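Local coordinates for uncharacterized protein (Bacteroides ovatus CL02T12C04, PDB 6PTM) that probably acts as a family GH42 exo-carrageenase, a glycoside hydrolase that would release sugars from the ends of carrageenan chains, at residues 561-575 / 611-624. Residues are numbered along the deposited sequence; the frame is centred on the assembly and turned at random.
Sequences RKPLRIFYTKASSIN and EWDAIVVYKTPYAF. With EDO (1,2-ethanediol), chain C.
The indole of Trp612 points its CE3 at the centre of the guanidinium face of Arg565, 3.3 Å from CZ, with the two planes inclined by 58°. The arginine chain, bent at chi2, folds back so that its CG rests above one face of the indole. Rotation of the guanidinium is fixed at its edge, where NE donates to Lys562 O (2.9 Å) and NH2 to a water that also binds Glu611 O; NH1 reaches Phe599 O on the adjoining strand. A leucine here would probably leave Lys562 O and Phe599 O without these donors, take one of the water's two donors from it, and lose the guanidinium contact at CE3 and CZ3. Nearby, Arg561 NH2 forms a salt bridge with Asp613 OD1 (2.8 Å): OD1 lies in the guanidinium plane, but NH2 approaches from above the carboxylate plane, 45° out of it.

Backbone bonding starts at Asp613 N to Pro563 O (2.9 Å); strands 564-567 and 614-617 then pair in parallel, Phe567 N reaching Val616 O at 2.9 Å, and Ile566 CG1 meets Val616 CG2 on one face of the sheet. Beyond the strands, two waters join Phe567 O to Thr620 OG1 and Tyr618 N.

At helix 570-575, Ser572 OG donates to a lone pair of Tyr622 O (2.7 Å), and Asn575 stacks its amide on the Tyr622 ring, planes 15° apart, with CB 3.5 Å from the ring centroid. Ala571 CB covers a face of Phe624, while Thr569 OG1 N-caps the helix through Ala571 N (3.1 Å) and also bonds Asp627.

Polar side-chain and water bonds thus continue the association of these neighbouring strands past both ends of their backbone pairing.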
# COMPACT_ATOMS: atom_id res chain seq x y z
N ARG A 561 8.23 -17.44 4.05
CA ARG A 561 7.14 -18.18 4.72
C ARG A 561 6.55 -17.32 5.84
O ARG A 561 7.32 -16.80 6.69
CB ARG A 561 7.68 -19.50 5.27
CG ARG A 561 6.66 -20.37 5.99
CD ARG A 561 7.31 -21.62 6.54
NE ARG A 561 6.43 -22.54 7.24
CZ ARG A 561 5.67 -23.47 6.68
NH1 ARG A 561 5.55 -23.55 5.36
NH2 ARG A 561 5.00 -24.32 7.45
N LYS A 562 5.23 -17.13 5.79
CA LYS A 562 4.39 -16.52 6.85
C LYS A 562 3.80 -17.65 7.69
O LYS A 562 2.72 -18.19 7.38
CB LYS A 562 3.30 -15.66 6.19
CG LYS A 562 3.77 -14.55 5.26
CD LYS A 562 2.59 -13.74 4.75
CE LYS A 562 2.83 -12.84 3.54
NZ LYS A 562 3.93 -11.87 3.76
N PRO A 563 4.49 -18.13 8.75
CA PRO A 563 4.10 -19.40 9.37
C PRO A 563 2.89 -19.33 10.32
O PRO A 563 2.45 -20.35 10.82
CB PRO A 563 5.36 -19.77 10.15
CG PRO A 563 5.93 -18.42 10.56
CD PRO A 563 5.74 -17.59 9.31
N LEU A 564 2.47 -18.12 10.65
CA LEU A 564 1.27 -17.91 11.48
C LEU A 564 0.31 -17.09 10.64
O LEU A 564 0.72 -15.99 10.11
CB LEU A 564 1.66 -17.22 12.79
CG LEU A 564 2.57 -18.04 13.71
CD1 LEU A 564 3.06 -17.16 14.85
CD2 LEU A 564 1.85 -19.27 14.25
N ARG A 565 -0.91 -17.61 10.50
CA ARG A 565 -1.99 -16.92 9.75
C ARG A 565 -3.12 -16.55 10.70
O ARG A 565 -3.69 -17.45 11.35
CB ARG A 565 -2.49 -17.81 8.62
CG ARG A 565 -1.41 -18.18 7.62
CD ARG A 565 -0.60 -16.99 7.12
NE ARG A 565 0.27 -17.47 6.06
CZ ARG A 565 -0.06 -17.50 4.77
NH1 ARG A 565 -1.21 -17.01 4.32
NH2 ARG A 565 0.83 -17.93 3.90
N ILE A 566 -3.45 -15.27 10.76
CA ILE A 566 -4.60 -14.79 11.56
C ILE A 566 -5.83 -14.99 10.71
O ILE A 566 -5.85 -14.43 9.61
CB ILE A 566 -4.38 -13.32 11.94
CG1 ILE A 566 -3.17 -13.18 12.85
CG2 ILE A 566 -5.62 -12.70 12.55
CD1 ILE A 566 -2.78 -11.76 13.01
N PHE A 567 -6.84 -15.70 11.23
CA PHE A 567 -8.11 -15.91 10.49
C PHE A 567 -8.90 -14.61 10.36
O PHE A 567 -9.09 -13.89 11.35
CB PHE A 567 -8.99 -16.98 11.13
CG PHE A 567 -10.02 -17.48 10.15
CD1 PHE A 567 -11.31 -17.01 10.19
CD2 PHE A 567 -9.64 -18.33 9.12
CE1 PHE A 567 -12.23 -17.45 9.25
CE2 PHE A 567 -10.55 -18.72 8.15
CZ PHE A 567 -11.85 -18.30 8.24
N TYR A 568 -9.32 -14.31 9.13
CA TYR A 568 -10.13 -13.11 8.80
C TYR A 568 -11.41 -13.58 8.10
O TYR A 568 -11.38 -14.44 7.19
CB TYR A 568 -9.37 -12.09 7.92
CG TYR A 568 -10.25 -10.95 7.48
CD1 TYR A 568 -10.50 -9.90 8.34
CD2 TYR A 568 -10.90 -10.94 6.25
CE1 TYR A 568 -11.38 -8.88 7.99
CE2 TYR A 568 -11.75 -9.90 5.88
CZ TYR A 568 -12.01 -8.88 6.77
OH TYR A 568 -12.83 -7.83 6.45
N THR A 569 -12.55 -13.05 8.51
CA THR A 569 -13.82 -13.28 7.77
C THR A 569 -14.68 -12.02 7.77
O THR A 569 -14.82 -11.39 8.83
CB THR A 569 -14.63 -14.45 8.33
OG1 THR A 569 -15.83 -14.53 7.53
CG2 THR A 569 -14.91 -14.33 9.82
N LYS A 570 -15.24 -11.71 6.62
CA LYS A 570 -16.23 -10.63 6.41
C LYS A 570 -17.45 -10.85 7.29
O LYS A 570 -18.12 -9.87 7.57
CB LYS A 570 -16.64 -10.59 4.93
CG LYS A 570 -15.55 -10.08 3.99
CD LYS A 570 -15.91 -10.14 2.50
CE LYS A 570 -15.81 -11.56 1.98
NZ LYS A 570 -16.27 -11.70 0.58
N ALA A 571 -17.79 -12.09 7.66
CA ALA A 571 -18.88 -12.39 8.62
C ALA A 571 -18.71 -11.56 9.91
O ALA A 571 -19.70 -11.01 10.39
CB ALA A 571 -18.93 -13.88 8.93
N SER A 572 -17.50 -11.48 10.47
CA SER A 572 -17.23 -10.68 11.70
C SER A 572 -17.01 -9.21 11.37
O SER A 572 -17.48 -8.40 12.17
CB SER A 572 -16.08 -11.24 12.51
OG SER A 572 -16.45 -12.43 13.20
N SER A 573 -16.31 -8.83 10.28
CA SER A 573 -15.98 -7.40 10.02
C SER A 573 -17.25 -6.62 9.70
O SER A 573 -17.34 -5.44 10.10
CB SER A 573 -14.91 -7.22 8.96
OG SER A 573 -15.28 -7.87 7.76
N ILE A 574 -18.19 -7.21 8.95
CA ILE A 574 -19.44 -6.50 8.58
C ILE A 574 -20.33 -6.33 9.82
O ILE A 574 -20.89 -5.26 9.97
CB ILE A 574 -20.14 -7.20 7.40
CG1 ILE A 574 -19.30 -7.12 6.11
CG2 ILE A 574 -21.53 -6.60 7.22
CD1 ILE A 574 -19.87 -7.94 4.93
N ASN A 575 -20.46 -7.35 10.68
CA ASN A 575 -21.42 -7.35 11.82
C ASN A 575 -20.86 -6.59 13.03
O ASN A 575 -21.65 -6.05 13.79
CB ASN A 575 -21.81 -8.76 12.25
CG ASN A 575 -22.82 -9.41 11.34
OD1 ASN A 575 -23.94 -8.91 11.25
ND2 ASN A 575 -22.44 -10.51 10.67
N GLU A 611 1.18 -23.13 3.44
CA GLU A 611 2.60 -23.00 3.83
C GLU A 611 2.63 -22.20 5.15
O GLU A 611 3.13 -21.04 5.17
CB GLU A 611 3.37 -22.36 2.67
CG GLU A 611 3.54 -23.28 1.47
CD GLU A 611 4.16 -22.64 0.22
OE1 GLU A 611 4.41 -21.44 0.21
OE2 GLU A 611 4.37 -23.36 -0.76
N TRP A 612 2.12 -22.81 6.20
CA TRP A 612 2.13 -22.27 7.57
C TRP A 612 1.99 -23.40 8.59
O TRP A 612 1.67 -24.54 8.20
CB TRP A 612 1.02 -21.23 7.72
CG TRP A 612 -0.33 -21.77 7.37
CD1 TRP A 612 -1.11 -22.58 8.13
CD2 TRP A 612 -1.07 -21.49 6.19
NE1 TRP A 612 -2.29 -22.83 7.49
CE2 TRP A 612 -2.30 -22.17 6.29
CE3 TRP A 612 -0.82 -20.72 5.05
CZ2 TRP A 612 -3.28 -22.09 5.32
CZ3 TRP A 612 -1.79 -20.63 4.08
CH2 TRP A 612 -2.99 -21.34 4.21
N ASP A 613 2.24 -23.07 9.85
CA ASP A 613 2.29 -24.06 10.96
C ASP A 613 1.00 -23.93 11.77
O ASP A 613 0.59 -24.88 12.43
CB ASP A 613 3.52 -23.82 11.84
CG ASP A 613 4.84 -23.80 11.11
OD1 ASP A 613 4.96 -24.61 10.20
OD2 ASP A 613 5.75 -22.95 11.47
N ALA A 614 0.37 -22.76 11.77
CA ALA A 614 -0.87 -22.60 12.56
C ALA A 614 -1.72 -21.45 12.04
O ALA A 614 -1.14 -20.48 11.53
CB ALA A 614 -0.53 -22.39 14.02
N ILE A 615 -3.04 -21.60 12.22
CA ILE A 615 -4.03 -20.51 12.10
C ILE A 615 -4.43 -20.09 13.52
O ILE A 615 -4.75 -20.96 14.38
CB ILE A 615 -5.21 -20.98 11.23
CG1 ILE A 615 -4.75 -21.26 9.79
CG2 ILE A 615 -6.39 -20.02 11.31
CD1 ILE A 615 -5.82 -21.94 8.91
N VAL A 616 -4.48 -18.78 13.76
CA VAL A 616 -4.98 -18.25 15.05
C VAL A 616 -6.35 -17.65 14.77
O VAL A 616 -6.51 -17.01 13.74
CB VAL A 616 -3.99 -17.29 15.73
CG1 VAL A 616 -2.63 -17.94 15.89
CG2 VAL A 616 -3.85 -15.97 15.01
N VAL A 617 -7.33 -17.94 15.63
CA VAL A 617 -8.71 -17.43 15.50
C VAL A 617 -9.03 -16.66 16.78
O VAL A 617 -9.12 -17.28 17.87
CB VAL A 617 -9.75 -18.53 15.21
CG1 VAL A 617 -11.12 -17.90 15.01
CG2 VAL A 617 -9.36 -19.38 14.01
N TYR A 618 -9.13 -15.34 16.64
CA TYR A 618 -9.21 -14.39 17.77
C TYR A 618 -10.41 -13.49 17.56
O TYR A 618 -10.49 -12.86 16.47
CB TYR A 618 -7.94 -13.54 17.87
CG TYR A 618 -7.91 -12.52 18.97
CD1 TYR A 618 -7.83 -12.89 20.30
CD2 TYR A 618 -7.94 -11.17 18.67
CE1 TYR A 618 -7.78 -11.93 21.31
CE2 TYR A 618 -7.90 -10.20 19.65
CZ TYR A 618 -7.78 -10.59 20.97
OH TYR A 618 -7.72 -9.61 21.91
N LYS A 619 -11.28 -13.43 18.59
CA LYS A 619 -12.45 -12.53 18.67
C LYS A 619 -13.18 -12.48 17.31
O LYS A 619 -13.51 -11.38 16.82
CB LYS A 619 -11.98 -11.16 19.15
CG LYS A 619 -11.57 -11.10 20.63
CD LYS A 619 -11.73 -9.69 21.20
CE LYS A 619 -12.24 -9.67 22.62
NZ LYS A 619 -11.19 -10.22 23.49
N THR A 620 -13.48 -13.66 16.77
CA THR A 620 -14.21 -13.84 15.50
C THR A 620 -15.48 -14.65 15.79
O THR A 620 -15.61 -15.78 15.33
CB THR A 620 -13.24 -14.44 14.47
OG1 THR A 620 -12.06 -13.61 14.41
CG2 THR A 620 -13.85 -14.55 13.09
N PRO A 621 -16.45 -14.08 16.54
CA PRO A 621 -17.62 -14.83 16.99
C PRO A 621 -18.56 -15.15 15.82
O PRO A 621 -19.18 -16.19 15.89
CB PRO A 621 -18.32 -13.89 17.99
CG PRO A 621 -17.94 -12.51 17.52
CD PRO A 621 -16.54 -12.67 16.95
N TYR A 622 -18.64 -14.28 14.82
CA TYR A 622 -19.38 -14.51 13.55
C TYR A 622 -18.49 -15.19 12.50
O TYR A 622 -17.36 -14.73 12.22
CB TYR A 622 -19.86 -13.20 12.93
CG TYR A 622 -20.77 -12.35 13.77
CD1 TYR A 622 -22.13 -12.38 13.56
CD2 TYR A 622 -20.27 -11.38 14.63
CE1 TYR A 622 -22.99 -11.54 14.25
CE2 TYR A 622 -21.10 -10.52 15.34
CZ TYR A 622 -22.47 -10.63 15.17
OH TYR A 622 -23.34 -9.79 15.78
N ALA A 623 -18.96 -16.31 11.93
CA ALA A 623 -18.27 -16.96 10.81
C ALA A 623 -19.32 -17.51 9.86
O ALA A 623 -20.39 -17.92 10.32
CB ALA A 623 -17.35 -18.05 11.29
N PHE A 624 -19.00 -17.53 8.57
CA PHE A 624 -19.77 -18.30 7.56
C PHE A 624 -19.65 -19.77 7.97
O PHE A 624 -18.54 -20.20 8.40
CB PHE A 624 -19.26 -18.03 6.14
CG PHE A 624 -19.42 -16.60 5.68
CD1 PHE A 624 -20.67 -16.10 5.36
CD2 PHE A 624 -18.34 -15.73 5.61
CE1 PHE A 624 -20.83 -14.78 4.97
CE2 PHE A 624 -18.50 -14.41 5.20
CZ PHE A 624 -19.74 -13.94 4.88
C1 EDO C . -19.58 -10.35 0.69
O1 EDO C . -18.88 -11.17 -0.20
C2 EDO C . -19.67 -11.01 2.03
O2 EDO C . -20.56 -12.11 2.07
O HOH W 1 7.70 -22.55 9.81
O HOH W 2 3.60 -18.77 4.19
O HOH W 3 -11.33 -12.49 11.98
O HOH W 4 -8.62 -14.07 14.12